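Local structure of benzoate transport porin BenP (Acinetobacter baumannii AB307-0294, 5DL8) at residues Ser212-Tyr218 against His229-His235; Thr245-Phe251 against Glu265-Glu271. The protein forms an outer-membrane beta-barrel of the OprD porin family that probably passes small solutes, with benzoate the presumed substrate. One frame throughout, in Å; residues are numbered along the deposited sequence.

Contact 1 (212-218 with 229-235) and contact 2 (245-251 with 265-271) are successive hairpins of the barrel wall. Their centres are about 9 Å apart. The inner strands of the two pairs, 226-238 and 243-255, are themselves neighbours, so four strands run side by side. Probable backbone hydrogen bonds tie them: Ser246 O lies 2.7 Å from His235 N, and Val231 O lies 2.8 Å from Tyr250 N. The side chains also meet, with Tyr230 CD1 3.4 Å from Phe251 CZ. The Tyr230 and Lys249 side chains meet on the face opposite the detergent. Detergent molecules lie against both contacts. Neither contact is near the calcium sites.

Contact 1. Residues Ser212-Tyr218 against His229-His235; sequences SLKGEYY and HYVGLEH. With C8E ((hydroxyethyloxy)tri(ethyloxy)octane), chain F.
Glu216 and Tyr230, diagonal neighbours two residues out of register, share a water. The water donates to Glu216 OE1 at 2.6 Å and also hydrogen-bonds to Tyr230 OH at 3.1 Å. Glu216 is fully extended, with CG anti to the backbone N (chi1 170°). This brings Glu216 CG to the edge of the Tyr230 ring, 3.9 Å from CE2. The carboxylate plane stands nearly perpendicular to the ring, 89° apart. Both polar ends have further partners: Glu216 OE2 makes a salt bridge to Arg206, and Tyr230 OH bonds to Lys249. The Tyr230 ring leans along its own strand over Gly232, whose N lies 3.6 Å above one face, offset toward the rim.

Lys214-Glu234, Glu216-Gly232 and Tyr218-Tyr230 are hydrogen-bonded pairs, alternating with non-hydrogen-bonded ones. On the same side of the strands, Lys214 and Glu234 point the same way. The lysine bends at its last two torsions, and its NZ reaches Glu234 OE1 at 2.8 Å. This is a salt bridge, though weak as a hydrogen bond.

The other side is mainly apolar. Tyr217 and Val231 pack there, with Val231 CG2 at the edge of the ring, 4.1 Å from CD1. The Tyr217 hydroxyl meets His229 ND1 at 2.8 Å, at the edge of the imidazole; either could donate. A C8E detergent lies along Leu213, Leu233 and His235, passing 3.8 Å from Leu213 CD1 at its C13. This is consistent with the lipid-facing side of the barrel. An antiparallel hairpin with polar residues toward the lumen and a greasy outer face is characteristic of a porin beta-barrel wall.

Contact 2. Residues Thr245-Phe251 against Glu265-Glu271; sequences TSKFKYF and ENIGLLE
Lys249 O accepts the N-H of Gly268 at 2.9 Å, in a rather bent bond (145° at the hydrogen). A water also sits 3.0 Å from Lys249 O and 2.8 Å from Asn266 OD1, placed to donate to both. It has more acceptors nearby than protons, so these bonds may not all form at once. The same water lies at the edge of the Phe251 ring. In the return bond, Lys249 N approaches Gly268 O from 39° above the carbonyl plane.

The strands are an antiparallel hairpin of the OprD-family barrel wall, and Phe248 and Leu269 touch a bound C8E on its outer side. There Ile267 packs against two rings. Its CG1 comes 3.9 Å from Tyr250 CD1, at the ring edge. Its CG2 branch, anti to the backbone N, lies 3.9 Å from Phe248 CE1.

The ends of this outer row are polar. Tyr250 OH donates to Glu265 OE2, which sits in the plane of the phenol ring. The modelled separation is very short, so its exact length is doubtful. The carboxylate plane is turned 87° from the ring, and the hydroxyl is also bonded to Asn252. At the other end Ser246 OG donates to Glu271 OE1 at 2.8 Å, on the syn side of the carboxylate. A bend at chi2 brings the Glu271 carboxylate across to the serine hydroxyl.

Contact 1. Residues Ser212-Tyr218 against His229-His235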
ATOM      1  N   SER A 212     -19.994  11.720 -11.206  1.00 40.87           N
ATOM      2  CA  SER A 212     -19.771  11.748  -9.786  1.00 40.43           C
ATOM      3  C   SER A 212     -19.740  10.348  -9.141  1.00 39.67           C
ATOM      4  O   SER A 212     -19.469  10.240  -7.937  1.00 38.98           O
ATOM      5  CB  SER A 212     -20.897  12.487  -9.109  1.00 42.16           C
ATOM      6  OG  SER A 212     -22.107  12.165  -9.762  1.00 44.92           O
ATOM      7  N   LEU A 213     -19.966   9.279  -9.901  1.00 38.13           N
ATOM      8  CA  LEU A 213     -20.045   7.973  -9.206  1.00 37.46           C
ATOM      9  C   LEU A 213     -19.297   6.895  -9.891  1.00 34.24           C
ATOM     10  O   LEU A 213     -19.539   6.602 -11.050  1.00 32.04           O
ATOM     11  CB  LEU A 213     -21.516   7.581  -9.047  1.00 39.12           C
ATOM     12  CG  LEU A 213     -21.668   6.120  -8.516  1.00 39.55           C
ATOM     13  CD1 LEU A 213     -21.340   5.980  -7.051  1.00 39.03           C
ATOM     14  CD2 LEU A 213     -23.105   5.660  -8.819  1.00 41.23           C
ATOM     15  N   LYS A 214     -18.422   6.236  -9.168  1.00 34.20           N
ATOM     16  CA  LYS A 214     -17.771   5.085  -9.760  1.00 34.42           C
ATOM     17  C   LYS A 214     -17.674   3.945  -8.793  1.00 33.15           C
ATOM     18  O   LYS A 214     -17.840   4.141  -7.610  1.00 31.16           O
ATOM     19  CB  LYS A 214     -16.384   5.455 -10.254  1.00 36.29           C
ATOM     20  CG  LYS A 214     -15.422   5.907  -9.173  1.00 38.71           C
ATOM     21  CD  LYS A 214     -14.079   6.263  -9.792  1.00 43.76           C
ATOM     22  CE  LYS A 214     -13.410   7.432  -9.050  1.00 45.64           C
ATOM     23  NZ  LYS A 214     -12.997   6.838  -7.761  1.00 46.34           N
ATOM     24  N   GLY A 215     -17.439   2.756  -9.350  1.00 31.80           N
ATOM     25  CA  GLY A 215     -17.377   1.517  -8.568  1.00 31.30           C
ATOM     26  C   GLY A 215     -16.183   0.597  -8.949  1.00 29.41           C
ATOM     27  O   GLY A 215     -15.652   0.637 -10.023  1.00 29.74           O
ATOM     28  N   GLU A 216     -15.859  -0.329  -8.114  1.00 30.06           N
ATOM     29  CA  GLU A 216     -14.754  -1.264  -8.411  1.00 29.49           C
ATOM     30  C   GLU A 216     -15.183  -2.641  -7.894  1.00 28.24           C
ATOM     31  O   GLU A 216     -15.711  -2.756  -6.798  1.00 27.85           O
ATOM     32  CB  GLU A 216     -13.417  -0.681  -7.847  1.00 29.12           C
ATOM     33  CG  GLU A 216     -12.255  -1.693  -7.880  1.00 29.30           C
ATOM     34  CD  GLU A 216     -10.903  -1.128  -7.518  1.00 30.11           C
ATOM     35  OE1 GLU A 216     -10.803   0.065  -7.105  1.00 36.20           O
ATOM     36  OE2 GLU A 216      -9.884  -1.879  -7.594  1.00 29.33           O
ATOM     37  N   TYR A 217     -15.025  -3.677  -8.681  1.00 27.46           N
ATOM     38  CA  TYR A 217     -15.107  -5.001  -8.140  1.00 26.85           C
ATOM     39  C   TYR A 217     -13.800  -5.711  -8.312  1.00 25.51           C
ATOM     40  O   TYR A 217     -13.208  -5.695  -9.414  1.00 25.17           O
ATOM     41  CB  TYR A 217     -16.144  -5.797  -8.929  1.00 29.69           C
ATOM     42  CG  TYR A 217     -16.130  -7.269  -8.591  1.00 30.32           C
ATOM     43  CD1 TYR A 217     -16.607  -7.716  -7.361  1.00 31.85           C
ATOM     44  CD2 TYR A 217     -15.630  -8.201  -9.463  1.00 31.39           C
ATOM     45  CE1 TYR A 217     -16.544  -9.086  -7.003  1.00 32.32           C
ATOM     46  CE2 TYR A 217     -15.681  -9.571  -9.177  1.00 31.65           C
ATOM     47  CZ  TYR A 217     -16.095 -10.017  -7.922  1.00 32.05           C
ATOM     48  OH  TYR A 217     -16.076 -11.367  -7.564  1.00 30.63           O
ATOM     49  N   TYR A 218     -13.356  -6.425  -7.288  1.00 24.06           N
ATOM     50  CA  TYR A 218     -12.091  -7.223  -7.423  1.00 23.77           C
ATOM     51  C   TYR A 218     -12.325  -8.607  -6.918  1.00 23.55           C
ATOM     52  O   TYR A 218     -12.955  -8.819  -5.877  1.00 22.11           O
ATOM     53  CB  TYR A 218     -10.993  -6.588  -6.496  1.00 23.29           C
ATOM     54  CG  TYR A 218      -9.715  -7.352  -6.339  1.00 22.99           C
ATOM     55  CD1 TYR A 218      -8.668  -7.180  -7.192  1.00 24.00           C
ATOM     56  CD2 TYR A 218      -9.554  -8.243  -5.285  1.00 23.72           C
ATOM     57  CE1 TYR A 218      -7.458  -7.893  -7.002  1.00 24.58           C
ATOM     58  CE2 TYR A 218      -8.396  -8.979  -5.101  1.00 23.96           C
ATOM     59  CZ  TYR A 218      -7.379  -8.833  -5.993  1.00 24.93           C
ATOM     60  OH  TYR A 218      -6.260  -9.579  -5.723  1.00 26.46           O
ATOM     61  N   HIS A 229     -13.120 -11.277  -2.120  1.00 26.35           N
ATOM     62  CA  HIS A 229     -14.005 -10.338  -2.911  1.00 26.81           C
ATOM     63  C   HIS A 229     -13.961  -8.918  -2.280  1.00 25.26           C
ATOM     64  O   HIS A 229     -14.013  -8.753  -1.044  1.00 24.63           O
ATOM     65  CB  HIS A 229     -15.485 -10.802  -2.972  1.00 26.62           C
ATOM     66  CG  HIS A 229     -15.687 -12.120  -3.616  1.00 27.25           C
ATOM     67  ND1 HIS A 229     -16.231 -12.262  -4.887  1.00 28.88           N
ATOM     68  CD2 HIS A 229     -15.484 -13.377  -3.155  1.00 26.91           C
ATOM     69  CE1 HIS A 229     -16.276 -13.545  -5.203  1.00 28.60           C
ATOM     70  NE2 HIS A 229     -15.847 -14.245  -4.171  1.00 28.32           N
ATOM     71  N   TYR A 230     -13.931  -7.925  -3.154  1.00 24.63           N
ATOM     72  CA  TYR A 230     -14.016  -6.552  -2.783  1.00 23.86           C
ATOM     73  C   TYR A 230     -14.980  -5.809  -3.715  1.00 24.50           C
ATOM     74  O   TYR A 230     -14.902  -5.915  -4.935  1.00 24.04           O
ATOM     75  CB  TYR A 230     -12.573  -5.952  -2.934  1.00 22.82           C
ATOM     76  CG  TYR A 230     -12.566  -4.413  -2.921  1.00 21.97           C
ATOM     77  CD1 TYR A 230     -12.719  -3.760  -1.744  1.00 22.50           C
ATOM     78  CD2 TYR A 230     -12.442  -3.665  -4.051  1.00 23.28           C
ATOM     79  CE1 TYR A 230     -12.736  -2.383  -1.632  1.00 23.00           C
ATOM     80  CE2 TYR A 230     -12.455  -2.236  -4.014  1.00 23.42           C
ATOM     81  CZ  TYR A 230     -12.528  -1.613  -2.746  1.00 24.39           C
ATOM     82  OH  TYR A 230     -12.561  -0.267  -2.489  1.00 25.49           O
ATOM     83  N   VAL A 231     -15.867  -5.034  -3.123  1.00 27.18           N
ATOM     84  CA  VAL A 231     -16.692  -4.034  -3.834  1.00 27.77           C
ATOM     85  C   VAL A 231     -16.450  -2.691  -3.191  1.00 26.42           C
ATOM     86  O   VAL A 231     -16.633  -2.471  -1.931  1.00 24.57           O
ATOM     87  CB  VAL A 231     -18.210  -4.318  -3.795  1.00 30.63           C
ATOM     88  CG1 VAL A 231     -18.975  -3.344  -4.699  1.00 32.52           C
ATOM     89  CG2 VAL A 231     -18.508  -5.632  -4.418  1.00 31.94           C
ATOM     90  N   GLY A 232     -16.086  -1.764  -4.040  1.00 26.73           N
ATOM     91  CA  GLY A 232     -15.822  -0.355  -3.570  1.00 28.44           C
ATOM     92  C   GLY A 232     -16.770   0.546  -4.372  1.00 29.49           C
ATOM     93  O   GLY A 232     -16.861   0.364  -5.541  1.00 30.61           O
ATOM     94  N   LEU A 233     -17.546   1.421  -3.742  1.00 30.67           N
ATOM     95  CA  LEU A 233     -18.281   2.532  -4.446  1.00 32.39           C
ATOM     96  C   LEU A 233     -17.882   3.893  -3.894  1.00 32.94           C
ATOM     97  O   LEU A 233     -17.803   4.108  -2.657  1.00 31.03           O
ATOM     98  CB  LEU A 233     -19.771   2.426  -4.245  1.00 34.37           C
ATOM     99  CG  LEU A 233     -20.367   1.122  -4.833  1.00 37.00           C
ATOM    100  CD1 LEU A 233     -21.785   0.953  -4.274  1.00 41.54           C
ATOM    101  CD2 LEU A 233     -20.491   1.017  -6.328  1.00 36.76           C
ATOM    102  N   GLU A 234     -17.602   4.824  -4.806  1.00 33.60           N
ATOM    103  CA  GLU A 234     -17.140   6.149  -4.414  1.00 32.45           C
ATOM    104  C   GLU A 234     -17.963   7.222  -5.060  1.00 32.18           C
ATOM    105  O   GLU A 234     -18.108   7.309  -6.294  1.00 32.20           O
ATOM    106  CB  GLU A 234     -15.625   6.290  -4.721  1.00 33.66           C
ATOM    107  CG  GLU A 234     -15.051   7.662  -4.324  1.00 36.15           C
ATOM    108  CD  GLU A 234     -13.549   7.851  -4.612  1.00 38.61           C
ATOM    109  OE1 GLU A 234     -12.832   6.894  -4.943  1.00 41.58           O
ATOM    110  OE2 GLU A 234     -13.031   8.995  -4.415  1.00 45.28           O
ATOM    111  N   HIS A 235     -18.547   8.082  -4.258  1.00 32.82           N
ATOM    112  CA  HIS A 235     -19.269   9.234  -4.873  1.00 34.56           C
ATOM    113  C   HIS A 235     -18.623  10.559  -4.424  1.00 35.17           C
ATOM    114  O   HIS A 235     -18.286  10.732  -3.258  1.00 30.81           O
ATOM    115  CB  HIS A 235     -20.718   9.234  -4.482  1.00 35.68           C
ATOM    116  CG  HIS A 235     -21.477  10.392  -5.021  1.00 38.48           C
ATOM    117  ND1 HIS A 235     -21.651  11.562  -4.320  1.00 39.02           N
ATOM    118  CD2 HIS A 235     -22.137  10.562  -6.197  1.00 40.82           C
ATOM    119  CE1 HIS A 235     -22.392  12.396  -5.032  1.00 41.25           C
ATOM    120  NE2 HIS A 235     -22.710  11.816  -6.171  1.00 41.26           N
TER
HETATM  121  C1  C8E F 404     -24.975   5.054   5.439  1.00 51.50           C
HETATM  122  C2  C8E F 404     -24.805   3.533   5.279  1.00 54.24           C
HETATM  123  C3  C8E F 404     -25.261   3.073   3.884  1.00 53.51           C
HETATM  124  C4  C8E F 404     -24.851   1.690   3.359  1.00 49.74           C
HETATM  125  C5  C8E F 404     -25.431   1.445   1.929  1.00 50.43           C
HETATM  126  C6  C8E F 404     -24.412   1.199   0.793  1.00 53.93           C
HETATM  127  C7  C8E F 404     -24.602   1.948  -0.546  1.00 58.00           C
HETATM  128  C8  C8E F 404     -23.792   3.262  -0.650  1.00 70.85           C
HETATM  129  O9  C8E F 404     -23.577   3.687  -2.023  1.00 84.23           O
HETATM  130  C10 C8E F 404     -23.235   5.079  -2.293  1.00 87.97           C
HETATM  131  C11 C8E F 404     -23.592   5.514  -3.743  1.00 85.36           C
HETATM  132  O12 C8E F 404     -24.121   6.867  -3.847  1.00 81.28           O
HETATM  133  C13 C8E F 404     -24.365   7.332  -5.189  1.00 70.14           C
HETATM  134  C14 C8E F 404     -25.658   8.155  -5.350  1.00 66.86           C
HETATM  135  O15 C8E F 404     -26.015   8.352  -6.755  1.00 57.23           O
HETATM  136  C16 C8E F 404     -25.722   9.645  -7.299  1.00 54.05           C
HETATM  137  C17 C8E F 404     -25.298   9.503  -8.744  1.00 49.88           C
HETATM  138  O18 C8E F 404     -24.624  10.688  -9.204  1.00 51.57           O
HETATM  139  C19 C8E F 404     -25.136  12.044  -8.976  1.00 45.24           C
HETATM  140  C20 C8E F 404     -24.806  12.957 -10.188  1.00 48.18           C
HETATM  141  O21 C8E F 404     -24.114  12.345 -11.355  1.00 41.91           O
HETATM  142  O   HOH W   1     -11.908   1.232  -5.119  1.00 26.23           O

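Contact 2. Residues Thr245-Phe251 against Glu265-Glu271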
ATOM      1  N   THR A 245     -16.685  13.620  -0.380  1.00 32.47           N
ATOM      2  CA  THR A 245     -16.307  12.292  -0.860  1.00 33.18           C
ATOM      3  C   THR A 245     -16.905  11.221   0.068  1.00 32.12           C
ATOM      4  O   THR A 245     -16.646  11.230   1.297  1.00 32.47           O
ATOM      5  CB  THR A 245     -14.757  12.112  -1.055  1.00 33.04           C
ATOM      6  OG1 THR A 245     -14.422  12.890  -2.192  1.00 37.32           O
ATOM      7  CG2 THR A 245     -14.379  10.588  -1.411  1.00 31.61           C
ATOM      8  N   SER A 246     -17.723  10.356  -0.520  1.00 31.72           N
ATOM      9  CA  SER A 246     -18.340   9.209   0.174  1.00 31.90           C
ATOM     10  C   SER A 246     -17.880   7.906  -0.423  1.00 31.33           C
ATOM     11  O   SER A 246     -18.119   7.636  -1.649  1.00 29.67           O
ATOM     12  CB  SER A 246     -19.845   9.210  -0.021  1.00 32.74           C
ATOM     13  OG  SER A 246     -20.241  10.521   0.362  1.00 36.00           O
ATOM     14  N   LYS A 247     -17.344   7.087   0.450  1.00 30.59           N
ATOM     15  CA  LYS A 247     -16.928   5.813   0.053  1.00 31.21           C
ATOM     16  C   LYS A 247     -17.585   4.697   0.845  1.00 31.62           C
ATOM     17  O   LYS A 247     -17.655   4.811   2.066  1.00 31.12           O
ATOM     18  CB  LYS A 247     -15.462   5.675   0.298  1.00 30.06           C
ATOM     19  CG  LYS A 247     -14.659   6.423  -0.656  1.00 31.52           C
ATOM     20  CD  LYS A 247     -13.170   6.115  -0.419  1.00 34.64           C
ATOM     21  CE  LYS A 247     -12.230   7.250  -0.863  1.00 38.10           C
ATOM     22  NZ  LYS A 247     -10.804   6.830  -0.740  1.00 41.12           N
ATOM     23  N   PHE A 248     -17.989   3.616   0.143  1.00 29.37           N
ATOM     24  CA  PHE A 248     -18.434   2.398   0.796  1.00 29.12           C
ATOM     25  C   PHE A 248     -17.586   1.313   0.336  1.00 27.33           C
ATOM     26  O   PHE A 248     -17.505   1.130  -0.846  1.00 28.30           O
ATOM     27  CB  PHE A 248     -19.868   2.089   0.406  1.00 31.36           C
ATOM     28  CG  PHE A 248     -20.399   0.746   0.877  1.00 30.84           C
ATOM     29  CD1 PHE A 248     -20.859   0.573   2.171  1.00 31.52           C
ATOM     30  CD2 PHE A 248     -20.551  -0.323  -0.035  1.00 34.00           C
ATOM     31  CE1 PHE A 248     -21.360  -0.715   2.586  1.00 33.73           C
ATOM     32  CE2 PHE A 248     -21.090  -1.611   0.359  1.00 33.96           C
ATOM     33  CZ  PHE A 248     -21.516  -1.798   1.668  1.00 32.31           C
ATOM     34  N   LYS A 249     -17.046   0.546   1.262  1.00 24.89           N
ATOM     35  CA  LYS A 249     -16.191  -0.532   0.934  1.00 25.45           C
ATOM     36  C   LYS A 249     -16.632  -1.859   1.577  1.00 24.69           C
ATOM     37  O   LYS A 249     -16.893  -1.919   2.782  1.00 24.66           O
ATOM     38  CB  LYS A 249     -14.760  -0.191   1.398  1.00 25.52           C
ATOM     39  CG  LYS A 249     -14.305   1.089   0.669  1.00 26.55           C
ATOM     40  CD  LYS A 249     -13.025   1.676   1.150  1.00 26.95           C
ATOM     41  CE  LYS A 249     -12.358   2.598   0.203  1.00 27.25           C
ATOM     42  NZ  LYS A 249     -11.582   1.883  -0.787  1.00 26.81           N
ATOM     43  N   TYR A 250     -16.634  -2.942   0.786  1.00 25.38           N
ATOM     44  CA  TYR A 250     -16.989  -4.295   1.289  1.00 23.97           C
ATOM     45  C   TYR A 250     -15.941  -5.294   0.878  1.00 22.91           C
ATOM     46  O   TYR A 250     -15.615  -5.456  -0.306  1.00 23.37           O
ATOM     47  CB  TYR A 250     -18.359  -4.746   0.834  1.00 23.81           C
ATOM     48  CG  TYR A 250     -18.706  -6.202   1.218  1.00 24.85           C
ATOM     49  CD1 TYR A 250     -19.185  -6.498   2.455  1.00 25.57           C
ATOM     50  CD2 TYR A 250     -18.574  -7.249   0.325  1.00 25.60           C
ATOM     51  CE1 TYR A 250     -19.516  -7.818   2.826  1.00 26.18           C
ATOM     52  CE2 TYR A 250     -18.943  -8.511   0.636  1.00 25.79           C
ATOM     53  CZ  TYR A 250     -19.382  -8.795   1.920  1.00 27.16           C
ATOM     54  OH  TYR A 250     -19.668 -10.086   2.310  1.00 27.51           O
ATOM     55  N   PHE A 251     -15.376  -5.911   1.882  1.00 22.22           N
ATOM     56  CA  PHE A 251     -14.455  -7.050   1.682  1.00 23.00           C
ATOM     57  C   PHE A 251     -15.062  -8.383   2.227  1.00 21.65           C
ATOM     58  O   PHE A 251     -15.587  -8.437   3.372  1.00 19.80           O
ATOM     59  CB  PHE A 251     -13.058  -6.851   2.383  1.00 22.87           C
ATOM     60  CG  PHE A 251     -12.192  -5.756   1.843  1.00 23.85           C
ATOM     61  CD1 PHE A 251     -12.355  -4.481   2.246  1.00 24.71           C
ATOM     62  CD2 PHE A 251     -11.166  -6.037   1.029  1.00 25.09           C
ATOM     63  CE1 PHE A 251     -11.558  -3.452   1.746  1.00 26.15           C
ATOM     64  CE2 PHE A 251     -10.335  -5.071   0.526  1.00 24.75           C
ATOM     65  CZ  PHE A 251     -10.511  -3.765   0.874  1.00 26.79           C
ATOM     66  N   GLU A 265     -15.659 -10.736   7.094  1.00 25.63           N
ATOM     67  CA  GLU A 265     -16.151  -9.589   6.248  1.00 26.54           C
ATOM     68  C   GLU A 265     -15.611  -8.285   6.868  1.00 25.28           C
ATOM     69  O   GLU A 265     -15.546  -8.170   8.144  1.00 25.46           O
ATOM     70  CB  GLU A 265     -17.663  -9.457   6.243  1.00 25.68           C
ATOM     71  CG  GLU A 265     -18.341 -10.615   5.600  1.00 29.11           C
ATOM     72  CD  GLU A 265     -19.879 -10.451   5.681  1.00 29.51           C
ATOM     73  OE1 GLU A 265     -20.413 -10.605   6.824  1.00 31.26           O
ATOM     74  OE2 GLU A 265     -20.507 -10.060   4.640  1.00 30.18           O
ATOM     75  N   ASN A 266     -15.322  -7.318   6.023  1.00 24.02           N
ATOM     76  CA  ASN A 266     -14.918  -5.936   6.494  1.00 24.36           C
ATOM     77  C   ASN A 266     -15.761  -4.907   5.777  1.00 24.35           C
ATOM     78  O   ASN A 266     -15.748  -4.762   4.543  1.00 23.82           O
ATOM     79  CB  ASN A 266     -13.414  -5.738   6.383  1.00 24.64           C
ATOM     80  CG  ASN A 266     -12.952  -4.280   6.585  1.00 24.65           C
ATOM     81  OD1 ASN A 266     -13.716  -3.365   6.603  1.00 27.73           O
ATOM     82  ND2 ASN A 266     -11.667  -4.085   6.638  1.00 24.25           N
ATOM     83  N   ILE A 267     -16.623  -4.278   6.541  1.00 24.47           N
ATOM     84  CA  ILE A 267     -17.513  -3.319   5.970  1.00 26.34           C
ATOM     85  C   ILE A 267     -17.071  -1.946   6.465  1.00 25.79           C
ATOM     86  O   ILE A 267     -16.947  -1.764   7.662  1.00 25.07           O
ATOM     87  CB  ILE A 267     -19.006  -3.615   6.405  1.00 27.77           C
ATOM     88  CG1 ILE A 267     -19.301  -5.065   6.043  1.00 29.35           C
ATOM     89  CG2 ILE A 267     -19.942  -2.743   5.662  1.00 28.45           C
ATOM     90  CD1 ILE A 267     -20.739  -5.567   6.233  1.00 31.85           C
ATOM     91  N   GLY A 268     -17.055  -0.973   5.548  1.00 25.46           N
ATOM     92  CA  GLY A 268     -16.571   0.357   5.815  1.00 25.42           C
ATOM     93  C   GLY A 268     -17.300   1.496   5.116  1.00 26.29           C
ATOM     94  O   GLY A 268     -17.879   1.310   4.051  1.00 27.56           O
ATOM     95  N   LEU A 269     -17.351   2.628   5.787  1.00 26.02           N
ATOM     96  CA  LEU A 269     -17.917   3.859   5.280  1.00 27.56           C
ATOM     97  C   LEU A 269     -16.962   5.011   5.636  1.00 27.32           C
ATOM     98  O   LEU A 269     -16.531   5.157   6.796  1.00 27.54           O
ATOM     99  CB  LEU A 269     -19.306   4.043   5.893  1.00 31.48           C
ATOM    100  CG  LEU A 269     -20.012   5.329   5.395  1.00 36.38           C
ATOM    101  CD1 LEU A 269     -20.364   5.379   3.902  1.00 36.16           C
ATOM    102  CD2 LEU A 269     -21.299   5.681   6.198  1.00 40.39           C
ATOM    103  N   LEU A 270     -16.559   5.795   4.642  1.00 26.11           N
ATOM    104  CA  LEU A 270     -15.819   6.978   4.864  1.00 25.34           C
ATOM    105  C   LEU A 270     -16.434   8.174   4.224  1.00 25.99           C
ATOM    106  O   LEU A 270     -16.810   8.129   3.011  1.00 25.90           O
ATOM    107  CB  LEU A 270     -14.438   6.799   4.245  1.00 24.77           C
ATOM    108  CG  LEU A 270     -13.382   7.907   4.472  1.00 24.29           C
ATOM    109  CD1 LEU A 270     -13.107   8.185   5.929  1.00 24.60           C
ATOM    110  CD2 LEU A 270     -12.089   7.519   3.760  1.00 23.98           C
ATOM    111  N   GLU A 271     -16.471   9.268   4.976  1.00 26.57           N
ATOM    112  CA  GLU A 271     -16.976  10.538   4.444  1.00 29.51           C
ATOM    113  C   GLU A 271     -15.906  11.562   4.711  1.00 30.37           C
ATOM    114  O   GLU A 271     -15.664  11.872   5.882  1.00 30.87           O
ATOM    115  CB  GLU A 271     -18.213  11.070   5.158  1.00 29.96           C
ATOM    116  CG  GLU A 271     -19.390  10.180   5.189  1.00 31.58           C
ATOM    117  CD  GLU A 271     -20.005  10.043   3.834  1.00 32.71           C
ATOM    118  OE1 GLU A 271     -20.027  11.003   3.077  1.00 34.18           O
ATOM    119  OE2 GLU A 271     -20.383   8.924   3.491  1.00 35.16           O
TER
HETATM  120  O   HOH W   2     -14.312  -1.926   4.262  1.00 33.76           O